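PDB 3LHO: putative hydrolase from Shewanella frigidimarina, which probably converts 2-oxoadipate and dioxygen into 2-hydroxyglutarate and carbon dioxide as an iron(II)-dependent dioxygenase. Local coordinates for residues A141-Q144 against A145-E149; D181-Q184 against A185-Q188. All blocks are in the same frame, centred on the assembly; numbering follows the deposited sequence.

Contact 1 (A141-Q144 against A145-E149); sequences ATYQ and ALLAE
Tyr143 and Leu147 meet one turn apart on the alpha-helix 140-149, an i to i+4 contact within a single helix. Leu147 CD2 comes obliquely to the far end of the phenol, 3.8 Å from Tyr143 CE2 and 4.1 Å from Tyr143 OH. With CG of Tyr143 anti to the backbone N (chi1 177°), the ring end returns toward the following turn although its CB points away from it. A long aromatic suits this position because it can reach both its leucine and a neighbouring helix.

On another side of the helix Thr142 and Leu146 run side by side. Thr142 CG2 lies 4.2 Å from Leu146 CD1, but for only one of two modelled leucine conformers, so this contact is less certain. The threonine branches divide the work: the methyl can meet carbon, while OG1 hydrogen-bonds to Asp139.

Backbone bonds hold the turn, among them Leu146 N to Thr142 O at 3.0 Å (N-H...O 168°) and Leu147 N to Tyr143 O at 2.9 Å. Ala145, partly exposed, adds only a methyl, its CB 3.5 Å from Ala141 O, and suits a helix because so short a side chain scarcely restricts the backbone.

Tyr143 and Leu147 turn to helix 151-159, where both touch Ala154, and the tyrosine ring also meets Phe222 of strand 217-222. Thr142 and Leu146 face Ser111 of helix 106-116.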
loop_
_atom_site.group_PDB
_atom_site.type_symbol
_atom_site.label_atom_id
_atom_site.label_comp_id
_atom_site.label_asym_id
_atom_site.label_seq_id
_atom_site.Cartn_x
_atom_site.Cartn_y
_atom_site.Cartn_z
ATOM N N ALA A 141 -9.069 20.076 11.303
ATOM C CA ALA A 141 -10.131 20.536 10.397
ATOM C C ALA A 141 -9.767 20.217 8.962
ATOM O O ALA A 141 -10.657 19.882 8.144
ATOM C CB ALA A 141 -10.380 22.069 10.559
ATOM N N THR A 142 -8.479 20.322 8.648
ATOM C CA THR A 142 -7.978 19.963 7.293
ATOM C C THR A 142 -8.142 18.476 7.028
ATOM O O THR A 142 -8.671 18.074 5.985
ATOM C CB THR A 142 -6.527 20.421 7.091
ATOM O OG1 THR A 142 -6.475 21.850 7.171
ATOM C CG2 THR A 142 -6.001 19.993 5.707
ATOM N N TYR A 143 -7.706 17.655 7.985
ATOM C CA TYR A 143 -7.934 16.232 7.929
ATOM C C TYR A 143 -9.393 15.889 7.700
ATOM O O TYR A 143 -9.689 15.085 6.825
ATOM C CB TYR A 143 -7.430 15.552 9.191
ATOM C CG TYR A 143 -7.688 14.084 9.224
ATOM C CD1 TYR A 143 -6.949 13.215 8.444
ATOM C CD2 TYR A 143 -8.648 13.537 10.073
ATOM C CE1 TYR A 143 -7.170 11.819 8.491
ATOM C CE2 TYR A 143 -8.889 12.137 10.107
ATOM C CZ TYR A 143 -8.131 11.287 9.316
ATOM O OH TYR A 143 -8.359 9.915 9.330
ATOM N N GLN A 144 -10.308 16.515 8.456
ATOM C CA GLN A 144 -11.749 16.234 8.285
ATOM C C GLN A 144 -12.313 16.638 6.940
ATOM O O GLN A 144 -13.179 15.931 6.402
ATOM C CB GLN A 144 -12.595 16.964 9.359
ATOM C CG GLN A 144 -12.475 16.340 10.735
ATOM C CD GLN A 144 -13.095 14.957 10.784
ATOM O OE1 GLN A 144 -14.082 14.686 10.083
ATOM N NE2 GLN A 144 -12.510 14.066 11.593
ATOM N N ALA A 145 -11.874 17.790 6.428
ATOM C CA ALA A 145 -12.333 18.297 5.115
ATOM C C ALA A 145 -11.921 17.302 4.024
ATOM O O ALA A 145 -12.706 16.981 3.160
ATOM C CB ALA A 145 -11.763 19.709 4.820
ATOM N N LEU A 146 -10.687 16.799 4.095
ATOM C CA LEU A 146 -10.224 15.782 3.137
ATOM C C LEU A 146 -11.051 14.505 3.287
ATOM O O LEU A 146 -11.570 13.947 2.284
ATOM C CB LEU A 146 -8.725 15.487 3.323
ATOM C CG LEU A 146 -7.747 16.296 2.446
ATOM C CD1 LEU A 146 -7.851 17.822 2.649
ATOM C CD2 LEU A 146 -6.314 15.811 2.701
ATOM N N LEU A 147 -11.208 14.073 4.539
ATOM C CA LEU A 147 -11.897 12.832 4.857
ATOM C C LEU A 147 -13.342 12.868 4.346
ATOM O O LEU A 147 -13.826 11.869 3.906
ATOM C CB LEU A 147 -11.794 12.549 6.374
ATOM C CG LEU A 147 -12.255 11.208 6.941
ATOM C CD1 LEU A 147 -11.477 10.005 6.351
ATOM C CD2 LEU A 147 -12.142 11.215 8.453
ATOM N N ALA A 148 -13.964 14.036 4.315
ATOM C CA ALA A 148 -15.369 14.162 3.879
ATOM C C ALA A 148 -15.528 13.831 2.401
ATOM O O ALA A 148 -16.590 13.417 1.976
ATOM C CB ALA A 148 -15.918 15.580 4.174
ATOM N N GLU A 149 -14.472 14.012 1.621
ATOM C CA GLU A 149 -14.543 13.747 0.185
ATOM C C GLU A 149 -13.697 12.542 -0.250
ATOM O O GLU A 149 -14.009 11.914 -1.241
ATOM C CB GLU A 149 -14.101 14.989 -0.574
ATOM C CG GLU A 149 -15.090 16.117 -0.485
ATOM C CD GLU A 149 -14.623 17.345 -1.219
ATOM O OE1 GLU A 149 -14.047 17.180 -2.314
ATOM O OE2 GLU A 149 -14.791 18.468 -0.688
#

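Contact 2 (D181-Q184 against A185-Q188); sequences DVNQ and ALKQ
The amides of Gln184 and Gln188, one helical turn apart, cross with their planes 67° apart. Gln184 CG lies over one face of the Gln188 amide, 3.7 Å from Gln188 NE2, while Gln184 NE2 comes in obliquely beyond that nitrogen. Seen from the other partner, Gln188 NE2 meets the edge of the Gln184 amide at its nitrogen. The two NE2 atoms are 3.5 Å apart, so donor approaches donor and the glutamines touch without pairing. A bend at chi2 (51°) is what turns the Gln184 amide toward Gln188. Lys187 NZ lies obliquely beyond the oxygen end, 4.1 Å from Gln184 OE1, too far for a bond; its charge is matched by Glu199. Such polar, flexible side chains suit the outer surface of helix 179-188. The third amide, that of Asn183, is buried against Leu193 and Val200, and its OD1 is satisfied by Ser211.

The apolar side belongs to Val182 and Leu186, which lie alongside each other with Val182 CG1 4.2 Å from Leu186 CD1. Leu186 holds CG beside its own backbone N (chi1 -63°), a setting that presses CG to 3.1 Å from Val182 O. The same carbonyl accepts Leu186 N at 3.0 Å, as the helix requires. An alanine in place of Leu186 would probably leave Val182 CG1 without its apolar mate and open a gap toward helix 22-32. The aliphatic part of Lys187 is also used: its CD passes 3.2 Å from Asn183 O.

Leu186 packs on Ile27 and Leu30 of helix 22-32, while Val182 touches Phe176 just before the helix. Through Ser211, Asn183 ties the helix to strand 208-212, an outermost strand of the seven-stranded mixed sheet.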
loop_
_atom_site.group_PDB
_atom_site.type_symbol
_atom_site.label_atom_id
_atom_site.label_comp_id
_atom_site.label_asym_id
_atom_site.label_seq_id
_atom_site.Cartn_x
_atom_site.Cartn_y
_atom_site.Cartn_z
ATOM N N ASP A 181 -7.864 -21.339 4.180
ATOM C CA ASP A 181 -7.070 -22.000 5.200
ATOM C C ASP A 181 -6.135 -21.020 5.874
ATOM O O ASP A 181 -5.911 -21.107 7.070
ATOM C CB ASP A 181 -6.297 -23.168 4.594
ATOM C CG ASP A 181 -7.225 -24.259 4.088
ATOM O OD1 ASP A 181 -8.178 -24.595 4.821
ATOM O OD2 ASP A 181 -7.028 -24.745 2.963
ATOM N N VAL A 182 -5.595 -20.071 5.123
ATOM C CA VAL A 182 -4.770 -19.005 5.751
ATOM C C VAL A 182 -5.633 -18.186 6.708
ATOM O O VAL A 182 -5.237 -17.877 7.837
ATOM C CB VAL A 182 -4.156 -18.076 4.690
ATOM C CG1 VAL A 182 -3.423 -16.877 5.344
ATOM C CG2 VAL A 182 -3.214 -18.894 3.778
ATOM N N ASN A 183 -6.819 -17.821 6.242
ATOM C CA ASN A 183 -7.756 -17.038 7.053
ATOM C C ASN A 183 -8.104 -17.749 8.349
ATOM O O ASN A 183 -8.176 -17.112 9.414
ATOM C CB ASN A 183 -9.027 -16.702 6.247
ATOM C CG ASN A 183 -8.814 -15.564 5.259
ATOM O OD1 ASN A 183 -7.739 -14.942 5.231
ATOM N ND2 ASN A 183 -9.843 -15.261 4.449
ATOM N N GLN A 184 -8.274 -19.066 8.279
ATOM C CA GLN A 184 -8.621 -19.837 9.470
ATOM C C GLN A 184 -7.456 -19.826 10.467
ATOM O O GLN A 184 -7.683 -19.618 11.654
ATOM C CB GLN A 184 -9.058 -21.263 9.107
ATOM C CG GLN A 184 -9.739 -22.048 10.239
ATOM C CD GLN A 184 -10.889 -21.274 10.887
ATOM O OE1 GLN A 184 -11.725 -20.676 10.201
ATOM N NE2 GLN A 184 -10.903 -21.241 12.212
ATOM N N ALA A 185 -6.219 -19.996 9.989
ATOM C CA ALA A 185 -5.025 -19.958 10.861
ATOM C C ALA A 185 -4.877 -18.597 11.546
ATOM O O ALA A 185 -4.414 -18.497 12.686
ATOM C CB ALA A 185 -3.740 -20.275 10.066
ATOM N N LEU A 186 -5.208 -17.542 10.812
ATOM C CA LEU A 186 -5.112 -16.196 11.351
ATOM C C LEU A 186 -6.132 -16.012 12.477
ATOM O O LEU A 186 -5.796 -15.503 13.537
ATOM C CB LEU A 186 -5.377 -15.163 10.263
ATOM C CG LEU A 186 -4.368 -15.152 9.116
ATOM C CD1 LEU A 186 -4.772 -14.080 8.109
ATOM C CD2 LEU A 186 -2.959 -14.961 9.660
ATOM N N LYS A 187 -7.367 -16.418 12.225
ATOM C CA LYS A 187 -8.415 -16.317 13.269
ATOM C C LYS A 187 -8.092 -17.174 14.502
ATOM O O LYS A 187 -8.236 -16.701 15.631
ATOM C CB LYS A 187 -9.780 -16.674 12.699
ATOM C CG LYS A 187 -10.319 -15.571 11.797
ATOM C CD LYS A 187 -10.991 -16.120 10.573
ATOM C CE LYS A 187 -12.390 -16.524 10.810
ATOM N NZ LYS A 187 -13.009 -16.890 9.546
ATOM N N GLN A 188 -7.636 -18.406 14.280
ATOM C CA GLN A 188 -7.208 -19.297 15.378
ATOM C C GLN A 188 -6.061 -18.690 16.204
ATOM O O GLN A 188 -6.011 -18.878 17.424
ATOM C CB GLN A 188 -6.801 -20.673 14.851
ATOM C CG GLN A 188 -7.997 -21.565 14.476
ATOM C CD GLN A 188 -7.590 -22.851 13.754
ATOM O OE1 GLN A 188 -6.401 -23.133 13.555
ATOM N NE2 GLN A 188 -8.586 -23.629 13.339
#

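Overall arrangement
Contact 1 and contact 2 are turns of two separate helices, 140-149 and 179-188, with their centres about 36 Å apart and their nearest atoms about 24 Å apart. They come one after the other along the chain; helix 151-159 and strand 165-169 lie between them. Both are peripheral, their centres about 21 and 22 Å from the centre of the chain, and both belong to the 2-oxoadipate dioxygenase/decarboxylase family sequence, a member of the glyoxalase clan. Contact 1 belongs to a helical cluster, whereas contact 2 borders the seven-stranded sheet. That sheet carries the nickel ligands His41, His165 and Glu235, so neither helix supplies a ligand to the metal.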